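Local coordinates for protein whirlin (Mus musculus, PDB 6FDD) that takes part in hearing and vision in the USH2 complex and is needed to elongate and maintain hair-cell stereocilia, its HHD2 domain being the part present, at residues D15-L20 and Q24-M29; M30-Q35 and G39-E44; M48-L53 and S61-V66. All blocks are in the same frame, centred on the assembly; numbering follows the deposited sequence.

Contact 1: residues D15-L20 and Q24-M29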
# COMPACT_ATOMS: atom_id res chain seq x y z
N ASP A 15 4.09 10.14 -6.13
CA ASP A 15 4.97 11.24 -5.72
C ASP A 15 5.64 10.92 -4.39
O ASP A 15 6.85 11.13 -4.25
CB ASP A 15 4.20 12.57 -5.63
N GLN A 16 4.86 10.42 -3.41
CA GLN A 16 5.34 10.05 -2.08
C GLN A 16 6.27 8.83 -2.13
O GLN A 16 7.31 8.83 -1.46
CB GLN A 16 4.16 9.81 -1.13
CG GLN A 16 3.58 11.09 -0.52
CD GLN A 16 4.60 11.86 0.29
OE1 GLN A 16 5.13 12.89 -0.15
NE2 GLN A 16 4.93 11.35 1.47
N ALA A 17 5.92 7.81 -2.95
CA ALA A 17 6.70 6.58 -3.14
C ALA A 17 8.06 6.90 -3.74
O ALA A 17 9.06 6.38 -3.26
CB ALA A 17 5.94 5.59 -4.00
N ARG A 18 8.11 7.81 -4.74
CA ARG A 18 9.36 8.23 -5.38
C ARG A 18 10.37 8.84 -4.41
O ARG A 18 11.57 8.62 -4.57
CB ARG A 18 9.09 9.16 -6.57
CG ARG A 18 8.70 8.39 -7.83
CD ARG A 18 8.29 9.31 -8.97
NE ARG A 18 7.65 8.57 -10.06
CZ ARG A 18 8.29 7.93 -11.03
NH1 ARG A 18 9.62 7.92 -11.05
NH2 ARG A 18 7.62 7.28 -11.97
N HIS A 19 9.88 9.56 -3.39
CA HIS A 19 10.71 10.19 -2.35
C HIS A 19 11.17 9.21 -1.25
O HIS A 19 12.29 9.35 -0.76
CB HIS A 19 9.94 11.39 -1.73
CG HIS A 19 10.58 11.98 -0.51
ND1 HIS A 19 9.92 12.03 0.71
CD2 HIS A 19 11.82 12.51 -0.35
CE1 HIS A 19 10.76 12.59 1.56
NE2 HIS A 19 11.92 12.90 0.97
N LEU A 20 10.33 8.25 -0.87
CA LEU A 20 10.62 7.33 0.24
C LEU A 20 11.17 5.95 -0.15
O LEU A 20 11.79 5.29 0.69
CB LEU A 20 9.36 7.15 1.11
CG LEU A 20 8.79 8.42 1.77
CD1 LEU A 20 7.40 8.18 2.32
CD2 LEU A 20 9.71 8.95 2.86
N GLN A 24 13.37 -0.21 -7.12
CA GLN A 24 13.01 -1.62 -6.89
C GLN A 24 11.91 -1.79 -5.84
O GLN A 24 10.99 -2.58 -6.04
CB GLN A 24 14.26 -2.47 -6.57
CG GLN A 24 15.18 -2.61 -7.80
CD GLN A 24 14.67 -3.62 -8.81
OE1 GLN A 24 14.81 -4.82 -8.63
NE2 GLN A 24 14.03 -3.17 -9.88
N GLU A 25 11.96 -1.02 -4.74
CA GLU A 25 10.93 -1.06 -3.69
C GLU A 25 9.61 -0.51 -4.25
O GLU A 25 8.54 -1.05 -3.97
CB GLU A 25 11.35 -0.23 -2.48
CG GLU A 25 12.48 -0.83 -1.65
CD GLU A 25 12.88 0.09 -0.51
OE1 GLU A 25 12.99 1.32 -0.74
OE2 GLU A 25 13.01 -0.41 0.63
N ARG A 26 9.68 0.57 -5.04
CA ARG A 26 8.50 1.17 -5.68
C ARG A 26 7.86 0.14 -6.64
O ARG A 26 6.64 -0.02 -6.62
CB ARG A 26 8.90 2.47 -6.41
CG ARG A 26 7.71 3.20 -7.05
CD ARG A 26 8.04 4.62 -7.49
NE ARG A 26 9.30 4.74 -8.24
CZ ARG A 26 9.45 4.53 -9.55
NH1 ARG A 26 8.41 4.16 -10.29
NH2 ARG A 26 10.63 4.67 -10.12
N ALA A 27 8.69 -0.61 -7.40
CA ALA A 27 8.20 -1.67 -8.30
C ALA A 27 7.45 -2.74 -7.47
O ALA A 27 6.40 -3.20 -7.91
CB ALA A 27 9.37 -2.30 -9.06
N THR A 28 7.98 -3.11 -6.28
CA THR A 28 7.30 -4.10 -5.41
C THR A 28 5.93 -3.58 -4.95
O THR A 28 4.92 -4.29 -5.05
CB THR A 28 8.22 -4.50 -4.24
OG1 THR A 28 9.41 -5.07 -4.77
CG2 THR A 28 7.56 -5.50 -3.29
N MSE A 29 5.88 -2.33 -4.48
CA MSE A 29 4.61 -1.74 -4.06
C MSE A 29 3.59 -1.74 -5.19
O MSE A 29 2.46 -2.17 -4.98
CB MSE A 29 4.80 -0.31 -3.52
CG MSE A 29 3.48 0.32 -3.12
SE MSE A 29 3.78 2.07 -2.40
CE MSE A 29 3.76 1.46 -0.59
O HOH W 1 14.15 3.67 0.57
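Two arginines, Arg18 from helix 11-20 and Arg26 from helix 23-37, lay their guanidinium groups face on face. The planes are 26° apart and the centres 3.9 Å, and the stack is offset, so that each group covers the rim of the other rather than its middle. The shortest approach is between Arg18 NH1 and Arg26 NH2, 3.5 Å, with Arg18 NH2 similarly near Arg26 NH1. Two like charges meet here, yet a flat guanidinium presents its N-H groups around the edge and leaves the faces for stacking, which probably makes the pairing tolerable at a partly buried, solvent-facing margin. The two side chains arrive differently. Arg18 runs extended from CG to NE, whereas Arg26 leaves its backbone with CG anti to N (chi1 -177°) and then bends at chi3, which brings its flat end against the face of that of Arg18. The aliphatic parts touch as well: Arg18 CG lies 3.8 Å from Arg26 CD.

On the inner side of this pair, toward the buried Met29, the interface becomes apolar. Ala17 points its methyl toward helix 23-37, with CB 4.2 Å from Arg26 CD and 4.4 Å from SE of Met29, a selenomethionine whose side chain also reaches Leu50, Leu53 and Leu62. The small alanine lets the backbones approach to 6.2 Å between Ala17 CA and Arg26 CA. Toward the turn, one water donates to both Leu20 O and Glu25 OE1, bridging the end of one helix and the start of the next. Glu25 OE1 also accepts from Thr22 N, while OE2 is salt-bridged to Lys59. With the short segments running at 143° to each other, the arrangement is that of an antiparallel helical hairpin, the opening element of the all-helical HHD2 domain.

Contact 2: residues M30-Q35 and G39-E44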
# COMPACT_ATOMS: atom_id res chain seq x y z
N MSE A 30 4.00 -1.27 -6.39
CA MSE A 30 3.10 -1.19 -7.55
C MSE A 30 2.62 -2.57 -7.99
O MSE A 30 1.45 -2.73 -8.32
CB MSE A 30 3.72 -0.38 -8.70
CG MSE A 30 4.03 1.08 -8.33
SE MSE A 30 2.50 2.01 -7.50
CE MSE A 30 1.44 2.34 -9.10
N TYR A 31 3.51 -3.58 -7.89
CA TYR A 31 3.17 -4.97 -8.21
C TYR A 31 2.03 -5.47 -7.32
O TYR A 31 1.03 -5.97 -7.85
CB TYR A 31 4.42 -5.88 -8.06
CG TYR A 31 4.07 -7.35 -8.13
CD1 TYR A 31 3.58 -7.92 -9.30
CD2 TYR A 31 4.16 -8.16 -7.00
CE1 TYR A 31 3.22 -9.26 -9.35
CE2 TYR A 31 3.79 -9.51 -7.04
CZ TYR A 31 3.33 -10.06 -8.22
OH TYR A 31 2.94 -11.37 -8.23
N TYR A 32 2.17 -5.34 -5.98
CA TYR A 32 1.13 -5.81 -5.04
C TYR A 32 -0.17 -5.06 -5.21
O TYR A 32 -1.24 -5.67 -5.17
CB TYR A 32 1.63 -5.80 -3.61
CG TYR A 32 2.55 -6.99 -3.36
CD1 TYR A 32 2.06 -8.30 -3.40
CD2 TYR A 32 3.91 -6.80 -3.16
CE1 TYR A 32 2.92 -9.39 -3.23
CE2 TYR A 32 4.77 -7.90 -2.96
CZ TYR A 32 4.26 -9.19 -3.01
OH TYR A 32 5.08 -10.28 -2.83
N LEU A 33 -0.07 -3.77 -5.44
CA LEU A 33 -1.26 -2.94 -5.67
C LEU A 33 -2.02 -3.38 -6.94
O LEU A 33 -3.24 -3.47 -6.92
CB LEU A 33 -0.81 -1.48 -5.78
CG LEU A 33 -0.92 -0.62 -4.48
CD1 LEU A 33 -0.32 -1.29 -3.25
CD2 LEU A 33 -0.24 0.71 -4.68
N ALA A 34 -1.27 -3.75 -8.02
CA ALA A 34 -1.87 -4.22 -9.28
C ALA A 34 -2.49 -5.59 -9.12
O ALA A 34 -3.53 -5.86 -9.72
CB ALA A 34 -0.84 -4.21 -10.40
N GLN A 35 -1.87 -6.47 -8.29
CA GLN A 35 -2.40 -7.81 -8.02
C GLN A 35 -3.72 -7.68 -7.24
O GLN A 35 -4.66 -8.44 -7.48
CB GLN A 35 -1.38 -8.65 -7.21
CG GLN A 35 -0.14 -9.08 -8.00
CD GLN A 35 -0.40 -10.12 -9.07
OE1 GLN A 35 -0.82 -11.24 -8.80
NE2 GLN A 35 -0.11 -9.80 -10.32
N GLY A 39 -7.75 -8.34 -8.69
CA GLY A 39 -8.54 -9.34 -7.98
C GLY A 39 -7.83 -10.63 -7.61
O GLY A 39 -8.48 -11.57 -7.13
N THR A 40 -6.50 -10.72 -7.86
CA THR A 40 -5.71 -11.94 -7.60
C THR A 40 -5.52 -12.17 -6.11
O THR A 40 -5.49 -13.32 -5.67
CB THR A 40 -4.34 -11.86 -8.30
OG1 THR A 40 -4.57 -11.64 -9.69
CG2 THR A 40 -3.52 -13.14 -8.14
N ILE A 41 -5.36 -11.08 -5.35
CA ILE A 41 -5.12 -11.16 -3.90
C ILE A 41 -6.13 -10.29 -3.13
O ILE A 41 -6.59 -9.27 -3.63
CB ILE A 41 -3.64 -10.81 -3.53
CG1 ILE A 41 -3.31 -9.32 -3.77
CG2 ILE A 41 -2.64 -11.75 -4.27
CD1 ILE A 41 -1.87 -8.85 -3.35
N SER A 42 -6.45 -10.71 -1.90
CA SER A 42 -7.33 -9.95 -1.01
C SER A 42 -6.64 -8.68 -0.52
O SER A 42 -5.42 -8.58 -0.56
CB SER A 42 -7.69 -10.81 0.21
OG SER A 42 -6.53 -11.00 1.01
N VAL A 43 -7.43 -7.71 0.00
CA VAL A 43 -6.87 -6.50 0.60
C VAL A 43 -5.90 -6.89 1.76
O VAL A 43 -4.87 -6.25 1.93
CB VAL A 43 -7.97 -5.49 1.05
CG1 VAL A 43 -8.85 -6.05 2.18
CG2 VAL A 43 -7.37 -4.15 1.44
N GLU A 44 -6.22 -7.96 2.52
CA GLU A 44 -5.38 -8.41 3.63
C GLU A 44 -4.05 -8.96 3.14
O GLU A 44 -3.02 -8.62 3.71
CB GLU A 44 -6.10 -9.47 4.48
CG GLU A 44 -7.32 -8.95 5.22
CD GLU A 44 -8.62 -9.01 4.44
OE1 GLU A 44 -8.64 -9.57 3.32
OE2 GLU A 44 -9.65 -8.55 4.99
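A Schellman motif ends helix 23-37, and contact 2 is built on it: Gly39, with positive phi (83°), turns the chain out of the helix, and the following residues fold back onto its last turns. Gln35 O is the acceptor at the centre. Thr40 N donates to it at 3.0 Å, almost in line with the carbonyl although the N-H itself is bent to 136°, and Ile41 N adds a weak second bond to Gln35 O at 3.5 Å. The Gln35 side chain doubles back at chi2, which brings OE1 to 3.4 Å from the methyl CG2 of Thr40. The turn is the bend of the helical hairpin of helices 23-37 and 43-53, and Ser42 is the N-cap of the second arm, its OG bonded to Ala45 N.

Ile41 packs into the angle between the two helices. Its CG1 sits between backbone N and carbonyl carbon (chi1 69°), and from there CD1 reaches back to lie 3.9 Å from Gln35 CB. The same methyl meets the Tyr32 ring at its edge, close to the ring plane, with CD1 of Ile41 4.0 Å from CD1 of Tyr32. An alanine at Ile41 is likely to open a gap beside Gln35 CB and leave this edge of the Tyr32 ring without its apolar neighbour. Farther into the hairpin, Ile41 also packs on Met46.

Contact 3: residues M48-L53 and S61-V66; sequences MALFEL and SLLSEV
Leu63, in the first turn of helix 62-67, makes most of the contact with helix 43-53 by putting its two methyls on different partners. Before it, at Ser61, the carbonyl oxygen accepts from Ser64 OG at 2.7 Å, a bond lying in the carbonyl plane that ties the first turn together on the side facing away from helix 43-53, while Ser61 OG bonds to Ala58 O. Leu62 turns off toward helix 11-20. Leu63 then points at the other segment. Its CD2 is pressed against Leu50, 3.6 Å from CD1 and 3.9 Å from CB, the two leucines running past each other in opposite directions so that branch lies alongside branch. Its CD1 goes to Phe51, meeting the ring at the edge and near its plane, 3.9 Å from CE1. Phe51 starts out away from segment 61-66, but its CG, anti to the carbonyl carbon (chi1 -75°), lets the ring return across Leu63 at about a right angle. The fork of Leu63 is thereby held between a buried leucine and the rim of a more exposed phenylalanine.

One turn on, Val66 meets the end of Leu50 tip to tip, its CG1 and CG2 both 4.2 Å from Leu50 CD1. That single methyl of Leu50 thus rests against Leu63 and Val66 together, in a contact made wholly of apolar side chains. The segment axes are antiparallel in sense, at 153°, and come no closer than 11.9 Å, a spacing bridged by side chains. Around this buried centre, helix 23-37 covers Leu50, Leu54 and Val82 pack on Leu63, and helix 11-20 lies over Leu62 and Glu65 through Gln16.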
# COMPACT_ATOMS: atom_id res chain seq x y z
N MSE A 48 -0.39 -7.35 4.13
CA MSE A 48 0.72 -8.15 4.69
C MSE A 48 2.00 -8.02 3.86
O MSE A 48 3.09 -7.87 4.42
CB MSE A 48 0.28 -9.59 4.89
CG MSE A 48 -0.81 -9.71 5.94
SE MSE A 48 -1.18 -11.53 6.41
CE MSE A 48 -1.82 -12.19 4.76
N ALA A 49 1.86 -8.00 2.53
CA ALA A 49 3.00 -7.84 1.62
C ALA A 49 3.63 -6.46 1.82
O ALA A 49 4.85 -6.34 1.86
CB ALA A 49 2.56 -8.02 0.18
N LEU A 50 2.79 -5.42 1.99
CA LEU A 50 3.28 -4.06 2.23
C LEU A 50 3.97 -3.93 3.59
O LEU A 50 4.95 -3.20 3.70
CB LEU A 50 2.17 -3.02 2.06
CG LEU A 50 1.63 -2.88 0.61
CD1 LEU A 50 0.64 -1.78 0.53
CD2 LEU A 50 2.75 -2.57 -0.40
N PHE A 51 3.49 -4.67 4.62
CA PHE A 51 4.15 -4.67 5.93
C PHE A 51 5.59 -5.23 5.80
O PHE A 51 6.49 -4.79 6.53
CB PHE A 51 3.35 -5.55 6.92
CG PHE A 51 2.06 -4.99 7.47
CD1 PHE A 51 1.82 -3.62 7.48
CD2 PHE A 51 1.13 -5.81 8.10
CE1 PHE A 51 0.65 -3.09 8.05
CE2 PHE A 51 -0.04 -5.29 8.67
CZ PHE A 51 -0.27 -3.93 8.63
N GLU A 52 5.80 -6.17 4.88
CA GLU A 52 7.13 -6.76 4.62
C GLU A 52 8.04 -5.76 3.90
O GLU A 52 9.26 -5.76 4.09
CB GLU A 52 7.02 -8.05 3.80
CG GLU A 52 6.30 -9.18 4.52
CD GLU A 52 7.00 -9.78 5.73
OE1 GLU A 52 8.20 -9.49 5.95
OE2 GLU A 52 6.35 -10.58 6.43
N LEU A 53 7.45 -4.92 3.07
CA LEU A 53 8.20 -3.93 2.28
C LEU A 53 8.54 -2.65 3.06
O LEU A 53 9.66 -2.15 2.96
CB LEU A 53 7.36 -3.57 1.03
CG LEU A 53 7.96 -2.55 0.06
CD1 LEU A 53 9.17 -3.14 -0.67
CD2 LEU A 53 6.91 -2.09 -0.94
N SER A 61 4.30 5.57 6.55
CA SER A 61 3.43 6.69 6.16
C SER A 61 2.77 6.49 4.78
O SER A 61 1.70 7.05 4.52
CB SER A 61 4.17 8.02 6.23
OG SER A 61 5.00 8.21 5.10
N LEU A 62 3.39 5.67 3.90
CA LEU A 62 2.81 5.38 2.58
C LEU A 62 1.47 4.64 2.64
O LEU A 62 0.67 4.80 1.73
CB LEU A 62 3.79 4.62 1.67
CG LEU A 62 4.96 5.43 1.13
CD1 LEU A 62 6.01 4.52 0.57
CD2 LEU A 62 4.50 6.41 0.04
N LEU A 63 1.21 3.84 3.70
CA LEU A 63 -0.08 3.12 3.80
C LEU A 63 -1.29 4.07 3.86
O LEU A 63 -2.36 3.71 3.36
CB LEU A 63 -0.12 2.09 4.93
CG LEU A 63 0.75 0.86 4.68
CD1 LEU A 63 1.09 0.15 5.96
CD2 LEU A 63 0.09 -0.09 3.69
N SER A 64 -1.10 5.31 4.41
CA SER A 64 -2.20 6.30 4.42
C SER A 64 -2.49 6.77 2.98
O SER A 64 -3.65 7.03 2.66
CB SER A 64 -1.89 7.48 5.34
OG SER A 64 -0.75 8.21 4.92
N GLU A 65 -1.47 6.79 2.10
CA GLU A 65 -1.66 7.13 0.69
C GLU A 65 -2.31 5.96 -0.04
O GLU A 65 -3.18 6.17 -0.87
CB GLU A 65 -0.34 7.52 0.01
CG GLU A 65 0.41 8.68 0.68
CD GLU A 65 -0.14 10.08 0.48
OE1 GLU A 65 -1.15 10.25 -0.24
OE2 GLU A 65 0.46 11.02 1.05
N VAL A 66 -1.90 4.70 0.30
CA VAL A 66 -2.49 3.48 -0.27
C VAL A 66 -3.99 3.41 0.05
O VAL A 66 -4.77 3.00 -0.80
CB VAL A 66 -1.72 2.20 0.17
CG1 VAL A 66 -2.47 0.91 -0.18
CG2 VAL A 66 -0.31 2.19 -0.41

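From the N terminus, contact 1 comes first, closing the tight turn between helices 11-20 and 23-37. Contact 2 follows on the same long helix, whose 24-29 and 30-35 segments adjoin, and closes the turn into helix 43-53. Contact 3 then spans the longer connection through helix 57-60, bringing helix 62-67 back against helix 43-53. The three loops are in series, neither nested nor crossed. They are joined through side chains: contacts 1 and 3 touch where Gln16 and Ala17 meet Leu62, and where Leu53 reaches Glu25, while Tyr32 on Ala49 and Leu33 on Leu50 join contact 2 to contact 3, the most central of the three.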